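Long-range contacts in hypothetical shikimate 5-dehydrogenase-like protein HI0607 (Haemophilus influenzae, PDB 1NPY), which catalyses the NADP(+)-dependent oxidation of shikimate to 3-dehydroshikimate in vitro, but so weakly that shikimate may not be its biological substrate: residues 5-11 / 34-40; 56-62 / 87-93. All coordinates share one frame. Residues are numbered along the deposited sequence.

Contact 1: 5-11 / 34-40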
ATOM      1  N   ASP A   5       7.503  10.554  28.873  1.00 14.48           N
ATOM      2  CA  ASP A   5       6.126  10.424  28.412  1.00 14.17           C
ATOM      3  C   ASP A   5       6.026  10.376  26.893  1.00 13.60           C
ATOM      4  O   ASP A   5       4.932  10.199  26.359  1.00 11.46           O
ATOM      5  CB  ASP A   5       5.245  11.566  28.928  1.00 14.28           C
ATOM      6  CG  ASP A   5       5.056  11.528  30.432  1.00 21.32           C
ATOM      7  OD1 ASP A   5       4.777  10.440  30.996  1.00 19.77           O
ATOM      8  OD2 ASP A   5       5.150  12.602  31.064  1.00 22.93           O
ATOM      9  N   THR A   6       7.161  10.520  26.216  1.00 11.39           N
ATOM     10  CA  THR A   6       7.175  10.461  24.756  1.00 11.01           C
ATOM     11  C   THR A   6       6.723   9.068  24.338  1.00  9.99           C
ATOM     12  O   THR A   6       7.190   8.058  24.877  1.00 10.69           O
ATOM     13  CB  THR A   6       8.609  10.668  24.247  1.00 11.52           C
ATOM     14  OG1 THR A   6       9.087  11.954  24.644  1.00 10.32           O
ATOM     15  CG2 THR A   6       8.701  10.660  22.725  1.00 10.52           C
ATOM     16  N   GLN A   7       5.809   9.018  23.377  1.00  9.70           N
ATOM     17  CA  GLN A   7       5.348   7.733  22.869  1.00 10.57           C
ATOM     18  C   GLN A   7       6.240   7.272  21.717  1.00 10.20           C
ATOM     19  O   GLN A   7       6.578   8.073  20.858  1.00 11.00           O
ATOM     20  CB  GLN A   7       3.887   7.820  22.458  1.00 10.62           C
ATOM     21  CG  GLN A   7       3.038   8.096  23.711  1.00 16.07           C
ATOM     22  CD  GLN A   7       2.099   9.295  23.626  1.00 27.02           C
ATOM     23  OE1 GLN A   7       0.915   9.115  23.324  1.00 25.70           O
ATOM     24  NE2 GLN A   7       2.596  10.501  23.951  1.00 33.49           N
ATOM     25  N   LEU A   8       6.591   5.990  21.695  1.00  9.45           N
ATOM     26  CA  LEU A   8       7.349   5.425  20.573  1.00  9.26           C
ATOM     27  C   LEU A   8       6.415   4.734  19.588  1.00  8.48           C
ATOM     28  O   LEU A   8       5.577   3.901  19.964  1.00  8.06           O
ATOM     29  CB  LEU A   8       8.388   4.431  21.071  1.00 10.09           C
ATOM     30  CG  LEU A   8       9.189   3.680  20.010  1.00 10.04           C
ATOM     31  CD1 LEU A   8      10.024   4.586  19.137  1.00  7.81           C
ATOM     32  CD2 LEU A   8      10.057   2.635  20.701  1.00  9.14           C
ATOM     33  N   CYS A   9       6.536   5.107  18.320  1.00  7.16           N
ATOM     34  CA  CYS A   9       5.927   4.366  17.239  1.00  6.37           C
ATOM     35  C   CYS A   9       7.088   3.832  16.399  1.00  7.19           C
ATOM     36  O   CYS A   9       8.219   4.349  16.488  1.00  7.86           O
ATOM     37  CB  CYS A   9       4.988   5.199  16.375  1.00  7.03           C
ATOM     38  SG  CYS A   9       3.489   5.635  17.280  1.00 10.23           S
ATOM     39  N   MET A  10       6.800   2.770  15.671  1.00  6.66           N
ATOM     40  CA  MET A  10       7.896   2.015  15.067  1.00  7.62           C
ATOM     41  C   MET A  10       7.483   1.181  13.867  1.00  8.25           C
ATOM     42  O   MET A  10       6.309   1.148  13.481  1.00  7.76           O
ATOM     43  CB  MET A  10       8.474   1.093  16.142  1.00  8.69           C
ATOM     44  CG  MET A  10       7.564  -0.007  16.668  1.00  9.62           C
ATOM     45  SD  MET A  10       8.407  -1.085  17.823  1.00 14.13           S
ATOM     46  CE  MET A  10       9.125  -2.220  16.657  1.00 11.45           C
ATOM     47  N   SER A  11       8.472   0.531  13.255  1.00  8.90           N
ATOM     48  CA  SER A  11       8.169  -0.446  12.217  1.00  8.53           C
ATOM     49  C   SER A  11       9.062  -1.684  12.438  1.00  8.34           C
ATOM     50  O   SER A  11      10.104  -1.601  13.090  1.00  8.09           O
ATOM     51  CB  SER A  11       8.414   0.108  10.823  1.00 10.29           C
ATOM     52  OG  SER A  11       9.774   0.390  10.565  1.00 10.81           O
ATOM     53  N   ASN A  34       4.285  14.677  21.160  1.00 12.32           N
ATOM     54  CA  ASN A  34       5.345  14.066  21.954  1.00 10.95           C
ATOM     55  C   ASN A  34       5.483  12.578  21.660  1.00 10.04           C
ATOM     56  O   ASN A  34       5.082  11.712  22.453  1.00  8.51           O
ATOM     57  CB  ASN A  34       5.059  14.253  23.449  1.00 11.22           C
ATOM     58  CG  ASN A  34       6.258  13.885  24.308  1.00 11.56           C
ATOM     59  OD1 ASN A  34       7.390  13.844  23.820  1.00 13.75           O
ATOM     60  ND2 ASN A  34       6.018  13.657  25.598  1.00 14.86           N
ATOM     61  N   PHE A  35       6.017  12.340  20.467  1.00 10.65           N
ATOM     62  CA  PHE A  35       6.133  11.034  19.822  1.00  9.57           C
ATOM     63  C   PHE A  35       7.501  11.025  19.141  1.00  8.54           C
ATOM     64  O   PHE A  35       7.992  12.075  18.702  1.00 10.04           O
ATOM     65  CB  PHE A  35       5.102  10.852  18.713  1.00  8.78           C
ATOM     66  CG  PHE A  35       3.747  10.331  19.135  1.00  9.42           C
ATOM     67  CD1 PHE A  35       2.877  11.100  19.898  1.00 11.89           C
ATOM     68  CD2 PHE A  35       3.302   9.097  18.683  1.00  7.47           C
ATOM     69  CE1 PHE A  35       1.631  10.628  20.247  1.00 10.97           C
ATOM     70  CE2 PHE A  35       2.068   8.621  19.012  1.00 11.66           C
ATOM     71  CZ  PHE A  35       1.229   9.382  19.814  1.00 10.20           C
ATOM     72  N   ILE A  36       8.091   9.835  19.041  1.00  8.41           N
ATOM     73  CA  ILE A  36       9.231   9.530  18.176  1.00  7.93           C
ATOM     74  C   ILE A  36       8.978   8.244  17.407  1.00  8.28           C
ATOM     75  O   ILE A  36       8.181   7.388  17.820  1.00  8.32           O
ATOM     76  CB  ILE A  36      10.541   9.385  18.958  1.00  8.80           C
ATOM     77  CG1 ILE A  36      10.416   8.332  20.059  1.00  9.14           C
ATOM     78  CG2 ILE A  36      10.981  10.724  19.480  1.00  8.06           C
ATOM     79  CD1 ILE A  36      11.746   7.856  20.664  1.00 14.89           C
ATOM     80  N   TYR A  37       9.608   8.122  16.241  1.00  8.82           N
ATOM     81  CA  TYR A  37       9.451   6.953  15.400  1.00  8.12           C
ATOM     82  C   TYR A  37      10.830   6.351  15.096  1.00  8.72           C
ATOM     83  O   TYR A  37      11.784   7.095  14.850  1.00  9.83           O
ATOM     84  CB  TYR A  37       8.843   7.339  14.053  1.00  8.69           C
ATOM     85  CG  TYR A  37       8.294   6.194  13.220  1.00  7.47           C
ATOM     86  CD1 TYR A  37       6.927   5.906  13.224  1.00  8.62           C
ATOM     87  CD2 TYR A  37       9.110   5.397  12.415  1.00  7.07           C
ATOM     88  CE1 TYR A  37       6.387   4.896  12.460  1.00 11.02           C
ATOM     89  CE2 TYR A  37       8.572   4.396  11.621  1.00 10.37           C
ATOM     90  CZ  TYR A  37       7.203   4.162  11.625  1.00  8.02           C
ATOM     91  OH  TYR A  37       6.605   3.198  10.853  1.00  9.44           O
ATOM     92  N   LYS A  38      10.929   5.029  15.141  1.00  9.08           N
ATOM     93  CA  LYS A  38      12.134   4.360  14.642  1.00  9.66           C
ATOM     94  C   LYS A  38      11.825   3.018  14.001  1.00  9.63           C
ATOM     95  O   LYS A  38      10.966   2.272  14.472  1.00  8.49           O
ATOM     96  CB  LYS A  38      13.135   4.149  15.778  1.00 10.80           C
ATOM     97  CG  LYS A  38      14.542   3.890  15.268  1.00 13.02           C
ATOM     98  CD  LYS A  38      15.499   3.554  16.398  1.00 13.54           C
ATOM     99  CE  LYS A  38      15.748   2.057  16.478  1.00 10.96           C
ATOM    100  NZ  LYS A  38      16.521   1.523  15.306  1.00 10.49           N
ATOM    101  N   ALA A  39      12.523   2.704  12.909  1.00 10.81           N
ATOM    102  CA  ALA A  39      12.488   1.377  12.321  1.00  9.38           C
ATOM    103  C   ALA A  39      13.371   0.396  13.089  1.00  9.99           C
ATOM    104  O   ALA A  39      14.500   0.695  13.499  1.00 10.66           O
ATOM    105  CB  ALA A  39      12.940   1.455  10.866  1.00  9.82           C
ATOM    106  N   PHE A  40      12.839  -0.812  13.216  1.00  9.05           N
ATOM    107  CA  PHE A  40      13.528  -1.917  13.868  1.00  9.36           C
ATOM    108  C   PHE A  40      13.491  -3.142  12.970  1.00  9.41           C
ATOM    109  O   PHE A  40      12.764  -3.207  11.979  1.00 10.03           O
ATOM    110  CB  PHE A  40      12.869  -2.269  15.203  1.00  8.28           C
ATOM    111  CG  PHE A  40      12.982  -1.235  16.292  1.00  9.29           C
ATOM    112  CD1 PHE A  40      13.842  -1.409  17.363  1.00  9.84           C
ATOM    113  CD2 PHE A  40      12.118  -0.158  16.340  1.00  9.53           C
ATOM    114  CE1 PHE A  40      13.895  -0.497  18.400  1.00  9.86           C
ATOM    115  CE2 PHE A  40      12.161   0.751  17.382  1.00 12.84           C
ATOM    116  CZ  PHE A  40      13.049   0.582  18.427  1.00  8.97           C
TER
HETATM  117  O   HOH W   1      11.517  -1.628   9.978  1.00  9.22           O
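Strands 7-11 and 35-40 run parallel, their axes 4.6 Å apart at closest approach and inclined by 30°, as the two strands of a beta-alpha-beta unit whose crossover is helix 19-31, in the N-terminal, substrate-binding half of the shikimate dehydrogenase fold. Gln7, Cys9 and Ser11 each bond, through N and O, to the two residues flanking their partner in segment 34-40: Cys9 N donates to Ile36 O (2.9 Å), Cys9 O accepts from Lys38 N (3.1 Å). Ahead of the strand, Thr6 OG1 donates to Asn34 OD1 (2.7 Å). One face carries Gln7, Cys9, Phe35 and Tyr37; the last three pack against helix 19-31, where His24 stacks on Tyr37. Gln7 CB lies over the Phe35 ring in a CH-pi contact, while Cys9 SG meets the ring edge, 3.7 Å from Phe35 CE2. On the other face Leu8 CD1 packs on Ile36 CG1 (3.9 Å), and Met10 makes a Met-aromatic contact with Phe40. C-terminally, a water joins Ser11 OG (2.7 Å) to Phe40 O (2.8 Å).

Contact 2: 56-62 / 87-93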
ATOM      1  N   GLY A  56       4.630  -0.987  26.074  1.00 10.21           N
ATOM      2  CA  GLY A  56       3.717   0.117  25.860  1.00  9.99           C
ATOM      3  C   GLY A  56       4.046   0.947  24.632  1.00 10.48           C
ATOM      4  O   GLY A  56       3.683   2.119  24.568  1.00 11.80           O
ATOM      5  N   ILE A  57       4.631   0.334  23.612  1.00 10.34           N
ATOM      6  CA  ILE A  57       4.889   0.999  22.338  1.00  9.24           C
ATOM      7  C   ILE A  57       3.523   1.230  21.673  1.00  9.14           C
ATOM      8  O   ILE A  57       2.692   0.344  21.636  1.00  8.33           O
ATOM      9  CB  ILE A  57       5.857   0.107  21.516  1.00 10.15           C
ATOM     10  CG1 ILE A  57       7.229   0.144  22.205  1.00 10.31           C
ATOM     11  CG2 ILE A  57       5.838   0.477  20.055  1.00 11.24           C
ATOM     12  CD1 ILE A  57       8.309  -0.736  21.626  1.00 10.92           C
ATOM     13  N   ARG A  58       3.267   2.423  21.146  1.00  8.58           N
ATOM     14  CA  ARG A  58       1.947   2.807  20.685  1.00  8.34           C
ATOM     15  C   ARG A  58       1.523   2.240  19.345  1.00  7.60           C
ATOM     16  O   ARG A  58       0.372   1.859  19.145  1.00  6.67           O
ATOM     17  CB  ARG A  58       1.940   4.327  20.569  1.00  8.46           C
ATOM     18  CG  ARG A  58       0.700   4.943  19.974  1.00  7.93           C
ATOM     19  CD  ARG A  58      -0.604   4.545  20.609  1.00 12.19           C
ATOM     20  NE  ARG A  58      -1.724   5.105  19.868  1.00  9.46           N
ATOM     21  CZ  ARG A  58      -2.993   4.780  20.023  1.00 12.29           C
ATOM     22  NH1 ARG A  58      -3.344   3.833  20.879  1.00  9.96           N
ATOM     23  NH2 ARG A  58      -3.932   5.364  19.278  1.00 13.52           N
ATOM     24  N   GLY A  59       2.473   2.169  18.417  1.00  7.56           N
ATOM     25  CA  GLY A  59       2.116   1.900  17.036  1.00  8.24           C
ATOM     26  C   GLY A  59       3.258   1.157  16.370  1.00  8.24           C
ATOM     27  O   GLY A  59       4.408   1.434  16.669  1.00  8.40           O
ATOM     28  N   CYS A  60       2.942   0.175  15.534  1.00  8.27           N
ATOM     29  CA  CYS A  60       3.994  -0.549  14.807  1.00  7.25           C
ATOM     30  C   CYS A  60       3.576  -0.894  13.372  1.00  8.19           C
ATOM     31  O   CYS A  60       2.645  -1.679  13.148  1.00 10.18           O
ATOM     32  CB  CYS A  60       4.358  -1.819  15.599  1.00  8.03           C
ATOM     33  SG  CYS A  60       5.724  -2.791  14.878  1.00 11.44           S
ATOM     34  N   ALA A  61       4.324  -0.378  12.412  1.00  8.75           N
ATOM     35  CA  ALA A  61       4.164  -0.784  11.023  1.00  8.89           C
ATOM     36  C   ALA A  61       4.808  -2.149  10.851  1.00  8.57           C
ATOM     37  O   ALA A  61       5.778  -2.486  11.529  1.00 10.26           O
ATOM     38  CB  ALA A  61       4.730   0.226  10.035  1.00  9.07           C
ATOM     39  N   VAL A  62       4.211  -2.957   9.995  1.00  9.38           N
ATOM     40  CA  VAL A  62       4.673  -4.312   9.718  1.00  9.12           C
ATOM     41  C   VAL A  62       4.908  -4.459   8.221  1.00  9.86           C
ATOM     42  O   VAL A  62       4.038  -4.198   7.387  1.00  9.60           O
ATOM     43  CB  VAL A  62       3.697  -5.373  10.247  1.00 10.40           C
ATOM     44  CG1 VAL A  62       4.281  -6.770  10.141  1.00 10.30           C
ATOM     45  CG2 VAL A  62       3.326  -5.075  11.689  1.00  9.10           C
ATOM     46  N   VAL A  87      -1.519  -8.005   7.664  1.00  9.47           N
ATOM     47  CA  VAL A  87      -1.455  -6.840   8.536  1.00 10.20           C
ATOM     48  C   VAL A  87      -0.239  -5.989   8.203  1.00  9.90           C
ATOM     49  O   VAL A  87       0.873  -6.526   8.082  1.00 10.71           O
ATOM     50  CB  VAL A  87      -1.345  -7.291  10.005  1.00 10.62           C
ATOM     51  CG1 VAL A  87      -1.081  -6.130  10.953  1.00 10.27           C
ATOM     52  CG2 VAL A  87      -2.650  -7.961  10.420  1.00  9.47           C
ATOM     53  N   ASN A  88      -0.417  -4.677   8.079  1.00  8.72           N
ATOM     54  CA  ASN A  88       0.726  -3.776   7.930  1.00  7.36           C
ATOM     55  C   ASN A  88       0.776  -2.701   9.018  1.00  7.85           C
ATOM     56  O   ASN A  88       1.658  -1.851   9.050  1.00  6.95           O
ATOM     57  CB  ASN A  88       0.797  -3.182   6.528  1.00 10.66           C
ATOM     58  CG  ASN A  88      -0.013  -1.904   6.402  1.00  8.18           C
ATOM     59  OD1 ASN A  88      -1.024  -1.787   7.096  1.00  8.33           O
ATOM     60  ND2 ASN A  88       0.425  -0.952   5.558  1.00  7.61           N
ATOM     61  N   THR A  89      -0.154  -2.757   9.961  1.00  7.35           N
ATOM     62  CA  THR A  89      -0.275  -1.730  10.999  1.00  8.09           C
ATOM     63  C   THR A  89      -0.820  -2.312  12.294  1.00  8.77           C
ATOM     64  O   THR A  89      -1.843  -2.985  12.247  1.00  9.25           O
ATOM     65  CB  THR A  89      -1.289  -0.655  10.593  1.00  9.20           C
ATOM     66  OG1 THR A  89      -0.885  -0.118   9.329  1.00  7.90           O
ATOM     67  CG2 THR A  89      -1.239   0.497  11.556  1.00 10.14           C
ATOM     68  N   ILE A  90      -0.142  -2.066  13.417  1.00  7.22           N
ATOM     69  CA  ILE A  90      -0.647  -2.444  14.733  1.00  9.30           C
ATOM     70  C   ILE A  90      -0.763  -1.196  15.589  1.00  8.96           C
ATOM     71  O   ILE A  90       0.171  -0.395  15.647  1.00  8.07           O
ATOM     72  CB  ILE A  90       0.332  -3.448  15.394  1.00  8.80           C
ATOM     73  CG1 ILE A  90       0.539  -4.681  14.516  1.00  9.66           C
ATOM     74  CG2 ILE A  90      -0.155  -3.829  16.773  1.00 12.14           C
ATOM     75  CD1 ILE A  90       1.795  -5.428  14.834  1.00  9.71           C
ATOM     76  N   VAL A  91      -1.891  -1.044  16.280  1.00  8.97           N
ATOM     77  CA  VAL A  91      -2.108   0.032  17.221  1.00  9.33           C
ATOM     78  C   VAL A  91      -2.351  -0.610  18.584  1.00  9.51           C
ATOM     79  O   VAL A  91      -3.223  -1.469  18.750  1.00 10.67           O
ATOM     80  CB  VAL A  91      -3.317   0.906  16.875  1.00 10.20           C
ATOM     81  CG1 VAL A  91      -3.417   2.097  17.834  1.00 10.87           C
ATOM     82  CG2 VAL A  91      -3.260   1.371  15.431  1.00 11.49           C
ATOM     83  N   ASN A  92      -1.530  -0.193  19.540  1.00  9.19           N
ATOM     84  CA  ASN A  92      -1.640  -0.637  20.920  1.00  8.84           C
ATOM     85  C   ASN A  92      -2.520   0.262  21.766  1.00  9.92           C
ATOM     86  O   ASN A  92      -2.146   1.380  22.095  1.00  9.03           O
ATOM     87  CB  ASN A  92      -0.237  -0.713  21.504  1.00  8.48           C
ATOM     88  CG  ASN A  92      -0.211  -1.227  22.932  1.00  9.78           C
ATOM     89  OD1 ASN A  92      -1.241  -1.634  23.493  1.00 10.13           O
ATOM     90  ND2 ASN A  92       1.006  -1.324  23.474  1.00 10.95           N
ATOM     91  N   ASP A  93      -3.729  -0.210  22.053  1.00 12.57           N
ATOM     92  CA  ASP A  93      -4.693   0.477  22.900  1.00 14.80           C
ATOM     93  C   ASP A  93      -4.652  -0.137  24.315  1.00 14.14           C
ATOM     94  O   ASP A  93      -5.309  -1.142  24.569  1.00 13.77           O
ATOM     95  CB  ASP A  93      -6.079   0.358  22.226  1.00 15.87           C
ATOM     96  CG  ASP A  93      -6.144   1.047  20.849  1.00 19.47           C
ATOM     97  OD1 ASP A  93      -5.892   2.277  20.796  1.00 19.29           O
ATOM     98  OD2 ASP A  93      -6.367   0.453  19.758  1.00 23.72           O
TER
HETATM   99  O   HOH W   2      -6.626   4.386  19.384  1.00 18.00           O
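Gly56 ends helix 45-55 in a Schellman motif, its positive phi turning the chain toward the sheet. Next, Ile57 O accepts from Asn92 ND2 (3.0 Å), so a side chain extends the pairing beyond the strand; Asn92 OD1 is held by Gly95 N, in the turn to strand 96-100. Arg58 uses both backbone and side chain: its O accepts from Asn92 N (2.8 Å), and its guanidinium lies with one face over Val91 CG1, while NH1 donates to Asn92 O and forms a salt bridge with Asp93 OD1, both at 3.0 Å. Arg58 NE also bonds Tyr250 O of helix 235-251, and Asp93 has a second salt bridge to Arg98. Strand 59-62 then runs antiparallel to 89-93. Gly59 faces Val91 in a non-hydrogen-bonded pair, whereas Cys60 and Ile90 exchange two N-to-O bonds of 2.8 Å. Ala61 pairs with Thr89, and Val62 N reaches Asn88 O (2.9 Å) as Val62 CG2 packs on Ile90 CD1 (3.5 Å). The Arg58-Asp93 salt bridge and the Asn92 bonds thus secure one end and backbone bonds the rest, consistent with holding the Asn88 side chain about 4 Å from those of Lys67, the inferred catalytic residue, and Asp103, inferred to bind the substrate.

From the N terminus, strand 7-12 leads through helix 19-31 to strand 35-40, and contact 1 closes this right-handed crossover. The chain then passes through helix 45-55 into strand 59-62, which lies on the other side of strand 7-12; contact 2 closes the later excursion through Lys67 and strand 76-77 to strand 89-93. The two loops are in series, neither nested nor crossed, yet they share one mixed sheet in the order 35-40, 7-12, 59-62, 89-93. Their seam is the pairing of 7-12 with 59-62, where Met10 O meets Ala61 N at 2.7 Å and Met10 N meets Gly59 O at 2.9 Å, probable hydrogen bonds that make the two contacts continuous.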